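Local structure of putative acetyl xylan esterase (Cellvibrio japonicus, 2W9X) at residues Ser197-Thr209 against Asn247-Trp259. The protein removes acetyl groups from plant cell wall polysaccharides, hydrolysing the esters of acetylated glucomannan, which it strongly prefers, and of acetylated xylan. Sequence-based numbering, arbitrary orientation.
Sequences SSGFGIVRNYNGT and NDFSTALNDNERW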
# COMPACT_ATOMS: atom_id res chain seq x y z
N SER B 197 4.57 -14.67 18.11
CA SER B 197 4.26 -15.42 19.31
C SER B 197 2.76 -15.42 19.45
O SER B 197 2.13 -14.38 19.28
CB SER B 197 4.91 -14.74 20.53
OG SER B 197 4.81 -15.55 21.68
N SER B 198 2.18 -16.59 19.73
CA SER B 198 0.73 -16.77 19.73
C SER B 198 0.02 -16.02 20.85
O SER B 198 0.46 -16.06 21.99
CB SER B 198 0.36 -18.26 19.80
OG SER B 198 0.79 -18.97 18.66
N GLY B 199 -1.10 -15.38 20.51
CA GLY B 199 -1.93 -14.69 21.51
C GLY B 199 -1.61 -13.22 21.69
O GLY B 199 -2.36 -12.50 22.38
N PHE B 200 -0.54 -12.74 21.06
CA PHE B 200 -0.03 -11.39 21.37
C PHE B 200 -0.53 -10.33 20.38
O PHE B 200 -0.82 -10.62 19.21
CB PHE B 200 1.51 -11.36 21.51
CG PHE B 200 2.02 -11.99 22.79
CD1 PHE B 200 2.10 -11.25 23.97
CD2 PHE B 200 2.42 -13.35 22.82
CE1 PHE B 200 2.56 -11.83 25.17
CE2 PHE B 200 2.88 -13.94 23.99
CZ PHE B 200 2.96 -13.17 25.18
N GLY B 201 -0.64 -9.09 20.87
CA GLY B 201 -1.10 -7.96 20.05
C GLY B 201 -0.12 -6.80 20.08
O GLY B 201 0.96 -6.90 20.67
N ILE B 202 -0.48 -5.70 19.43
CA ILE B 202 0.25 -4.41 19.54
C ILE B 202 0.32 -3.88 20.98
O ILE B 202 1.41 -3.53 21.47
CB ILE B 202 -0.37 -3.32 18.60
CG1 ILE B 202 -0.19 -3.72 17.13
CG2 ILE B 202 0.18 -1.90 18.89
CD1 ILE B 202 1.25 -3.84 16.65
N VAL B 203 -0.83 -3.79 21.64
CA VAL B 203 -0.89 -3.32 23.04
C VAL B 203 -1.67 -4.29 23.92
O VAL B 203 -1.44 -4.37 25.13
CB VAL B 203 -1.53 -1.88 23.21
CG1 VAL B 203 -0.61 -0.79 22.64
CG2 VAL B 203 -2.94 -1.81 22.60
N ARG B 204 -2.61 -4.99 23.29
CA ARG B 204 -3.56 -5.85 24.02
C ARG B 204 -3.48 -7.27 23.47
O ARG B 204 -3.51 -7.47 22.27
CB ARG B 204 -4.99 -5.29 23.92
CG ARG B 204 -6.03 -6.08 24.71
CD ARG B 204 -7.38 -5.42 24.60
NE ARG B 204 -8.31 -6.14 25.46
CZ ARG B 204 -9.27 -6.94 25.02
NH1 ARG B 204 -9.47 -7.10 23.71
NH2 ARG B 204 -10.05 -7.58 25.90
N ASN B 205 -3.37 -8.26 24.35
CA ASN B 205 -3.24 -9.66 23.90
C ASN B 205 -4.59 -10.37 23.99
O ASN B 205 -5.55 -9.79 24.48
CB ASN B 205 -2.17 -10.36 24.74
CG ASN B 205 -0.88 -9.57 24.81
OD1 ASN B 205 -0.35 -9.14 23.79
ND2 ASN B 205 -0.35 -9.39 26.02
N TYR B 206 -4.67 -11.64 23.55
CA TYR B 206 -5.94 -12.37 23.56
C TYR B 206 -6.72 -12.25 24.88
O TYR B 206 -6.22 -12.64 25.94
CB TYR B 206 -5.79 -13.85 23.20
CG TYR B 206 -7.14 -14.51 23.16
CD1 TYR B 206 -8.04 -14.20 22.14
CD2 TYR B 206 -7.55 -15.40 24.15
CE1 TYR B 206 -9.30 -14.78 22.09
CE2 TYR B 206 -8.82 -16.00 24.10
CZ TYR B 206 -9.69 -15.66 23.08
OH TYR B 206 -10.95 -16.22 23.00
N ASN B 207 -7.94 -11.73 24.79
CA ASN B 207 -8.80 -11.51 25.96
C ASN B 207 -8.12 -10.79 27.14
O ASN B 207 -8.42 -11.07 28.32
CB ASN B 207 -9.48 -12.82 26.40
CG ASN B 207 -10.59 -12.57 27.42
OD1 ASN B 207 -11.34 -11.58 27.33
ND2 ASN B 207 -10.67 -13.44 28.42
N GLY B 208 -7.23 -9.85 26.84
CA GLY B 208 -6.52 -9.11 27.88
C GLY B 208 -5.51 -9.91 28.69
O GLY B 208 -5.09 -9.46 29.75
N THR B 209 -5.12 -11.09 28.20
CA THR B 209 -4.10 -11.91 28.87
C THR B 209 -2.73 -11.24 28.82
O THR B 209 -2.51 -10.34 28.01
CB THR B 209 -4.00 -13.32 28.25
OG1 THR B 209 -3.78 -13.21 26.84
CG2 THR B 209 -5.27 -14.14 28.52
N ASN B 247 -5.55 -10.03 18.17
CA ASN B 247 -5.62 -10.20 19.61
C ASN B 247 -5.98 -8.91 20.35
O ASN B 247 -6.64 -8.97 21.39
CB ASN B 247 -4.35 -10.83 20.15
CG ASN B 247 -4.18 -12.25 19.66
OD1 ASN B 247 -3.15 -12.61 19.11
ND2 ASN B 247 -5.23 -13.05 19.83
N ASP B 248 -5.58 -7.76 19.81
CA ASP B 248 -6.05 -6.49 20.41
C ASP B 248 -7.56 -6.40 20.38
O ASP B 248 -8.16 -5.94 21.35
CB ASP B 248 -5.45 -5.26 19.71
CG ASP B 248 -3.95 -5.23 19.80
OD1 ASP B 248 -3.43 -4.52 20.68
OD2 ASP B 248 -3.30 -5.96 19.00
N PHE B 249 -8.18 -6.85 19.27
CA PHE B 249 -9.58 -6.50 19.01
C PHE B 249 -10.60 -7.64 18.96
O PHE B 249 -11.79 -7.38 18.88
CB PHE B 249 -9.73 -5.62 17.75
CG PHE B 249 -8.92 -4.35 17.80
CD1 PHE B 249 -9.20 -3.36 18.73
CD2 PHE B 249 -7.88 -4.16 16.91
CE1 PHE B 249 -8.45 -2.19 18.78
CE2 PHE B 249 -7.12 -2.99 16.95
CZ PHE B 249 -7.41 -2.00 17.88
N SER B 250 -10.16 -8.89 19.06
CA SER B 250 -11.09 -9.99 18.83
C SER B 250 -12.12 -10.20 19.95
O SER B 250 -13.07 -10.98 19.79
CB SER B 250 -10.31 -11.29 18.61
OG SER B 250 -9.60 -11.64 19.77
N THR B 251 -11.92 -9.52 21.08
CA THR B 251 -12.76 -9.68 22.26
C THR B 251 -13.10 -8.32 22.85
O THR B 251 -12.39 -7.33 22.63
CB THR B 251 -12.09 -10.53 23.39
OG1 THR B 251 -10.86 -9.91 23.78
CG2 THR B 251 -11.83 -11.97 22.96
N ALA B 252 -14.18 -8.31 23.61
CA ALA B 252 -14.60 -7.15 24.38
C ALA B 252 -13.65 -6.93 25.56
O ALA B 252 -13.07 -7.88 26.08
CB ALA B 252 -16.02 -7.39 24.90
N LEU B 253 -13.51 -5.68 25.98
CA LEU B 253 -12.73 -5.34 27.16
C LEU B 253 -13.37 -5.90 28.44
O LEU B 253 -14.58 -5.82 28.62
CB LEU B 253 -12.55 -3.82 27.27
CG LEU B 253 -11.64 -3.15 26.23
CD1 LEU B 253 -12.04 -1.68 26.02
CD2 LEU B 253 -10.17 -3.29 26.62
N ASN B 254 -12.56 -6.48 29.30
CA ASN B 254 -12.98 -6.80 30.66
C ASN B 254 -12.87 -5.58 31.56
O ASN B 254 -12.21 -4.61 31.18
CB ASN B 254 -12.16 -7.96 31.19
CG ASN B 254 -12.36 -9.21 30.36
OD1 ASN B 254 -13.36 -9.91 30.52
ND2 ASN B 254 -11.43 -9.47 29.42
N ASP B 255 -13.51 -5.64 32.73
CA ASP B 255 -13.54 -4.53 33.67
C ASP B 255 -12.16 -4.19 34.23
O ASP B 255 -11.88 -3.04 34.52
CB ASP B 255 -14.48 -4.86 34.85
CG ASP B 255 -15.96 -4.89 34.45
OD1 ASP B 255 -16.35 -4.17 33.50
OD2 ASP B 255 -16.73 -5.64 35.11
N ASN B 256 -11.31 -5.20 34.39
CA ASN B 256 -10.01 -5.00 35.04
C ASN B 256 -8.87 -4.54 34.13
O ASN B 256 -7.73 -4.39 34.57
CB ASN B 256 -9.61 -6.26 35.84
CG ASN B 256 -9.36 -7.47 34.95
OD1 ASN B 256 -9.56 -7.43 33.74
ND2 ASN B 256 -8.91 -8.56 35.56
N GLU B 257 -9.17 -4.29 32.86
CA GLU B 257 -8.16 -3.89 31.86
C GLU B 257 -7.92 -2.38 31.88
O GLU B 257 -8.78 -1.62 32.32
CB GLU B 257 -8.60 -4.34 30.48
CG GLU B 257 -8.74 -5.86 30.34
CD GLU B 257 -8.85 -6.32 28.89
OE1 GLU B 257 -9.88 -6.91 28.52
OE2 GLU B 257 -7.88 -6.12 28.13
N ARG B 258 -6.75 -1.95 31.40
CA ARG B 258 -6.34 -0.55 31.58
C ARG B 258 -7.07 0.42 30.65
O ARG B 258 -7.24 1.59 30.99
CB ARG B 258 -4.82 -0.39 31.49
CG ARG B 258 -4.20 -0.77 30.15
CD ARG B 258 -2.70 -0.64 30.24
NE ARG B 258 -2.06 -0.81 28.94
CZ ARG B 258 -1.67 0.20 28.16
NH1 ARG B 258 -1.07 -0.07 26.99
NH2 ARG B 258 -1.85 1.47 28.54
N TRP B 259 -7.54 -0.08 29.51
CA TRP B 259 -8.41 0.71 28.62
C TRP B 259 -9.83 0.60 29.13
O TRP B 259 -10.35 -0.51 29.30
CB TRP B 259 -8.32 0.18 27.19
CG TRP B 259 -6.92 -0.13 26.78
CD1 TRP B 259 -6.02 0.72 26.19
CD2 TRP B 259 -6.23 -1.38 26.94
NE1 TRP B 259 -4.83 0.08 25.96
CE2 TRP B 259 -4.93 -1.21 26.42
CE3 TRP B 259 -6.59 -2.63 27.49
CZ2 TRP B 259 -3.98 -2.23 26.42
CZ3 TRP B 259 -5.65 -3.65 27.48
CH2 TRP B 259 -4.36 -3.45 26.94
O HOH W 1 -2.56 -9.79 17.23
O HOH W 2 0.35 -2.78 26.52
O HOH W 3 -8.79 -10.47 22.07
O HOH W 4 -13.66 -10.52 26.83
O HOH W 5 -13.08 -12.71 30.25
O HOH W 6 -5.38 -6.40 29.49
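R204 and E257 form the central salt bridge between 197-209 and 247-259, a worked example of a buried ion pair reinforced by backbone bonds. The guanidinium grips the carboxylate side-on, NE to OE2 and NH2 to OE1, both at 2.7 Å, with the two planes only 21° apart. With CG anti to the backbone N (chi1 -177°) and the chain extended as far as NE, R204 extends to 251-257. Its NH1 also reaches D248 O at 2.9 Å, and T251 OG1 lies 3.1 Å from the same R204 NH1 as a further acceptor.

D248 binds backbone: its OD1 accepts V203 N on its syn lone pair at 2.9 Å and R204 N from above the carboxylate plane at 2.8 Å, while OD2 takes I202 N. In an amide-amide bond, N254 ND2 donates to N207 OD1 at 3.0 Å.

L253 CD2 covers one face of the R204 guanidinium. Separately, W259 CH2 packs against the aliphatic R204 CB at 3.6 Å.

G199 and N247, the probable oxyanion-hole residues of this SGNH-type esterase, touch at one end of the contact, near S151, the probable nucleophile. D248 thus holds the backbone around R204 and E257 its guanidinium, probably helping to fix the loop of G199 relative to the helix end of N247.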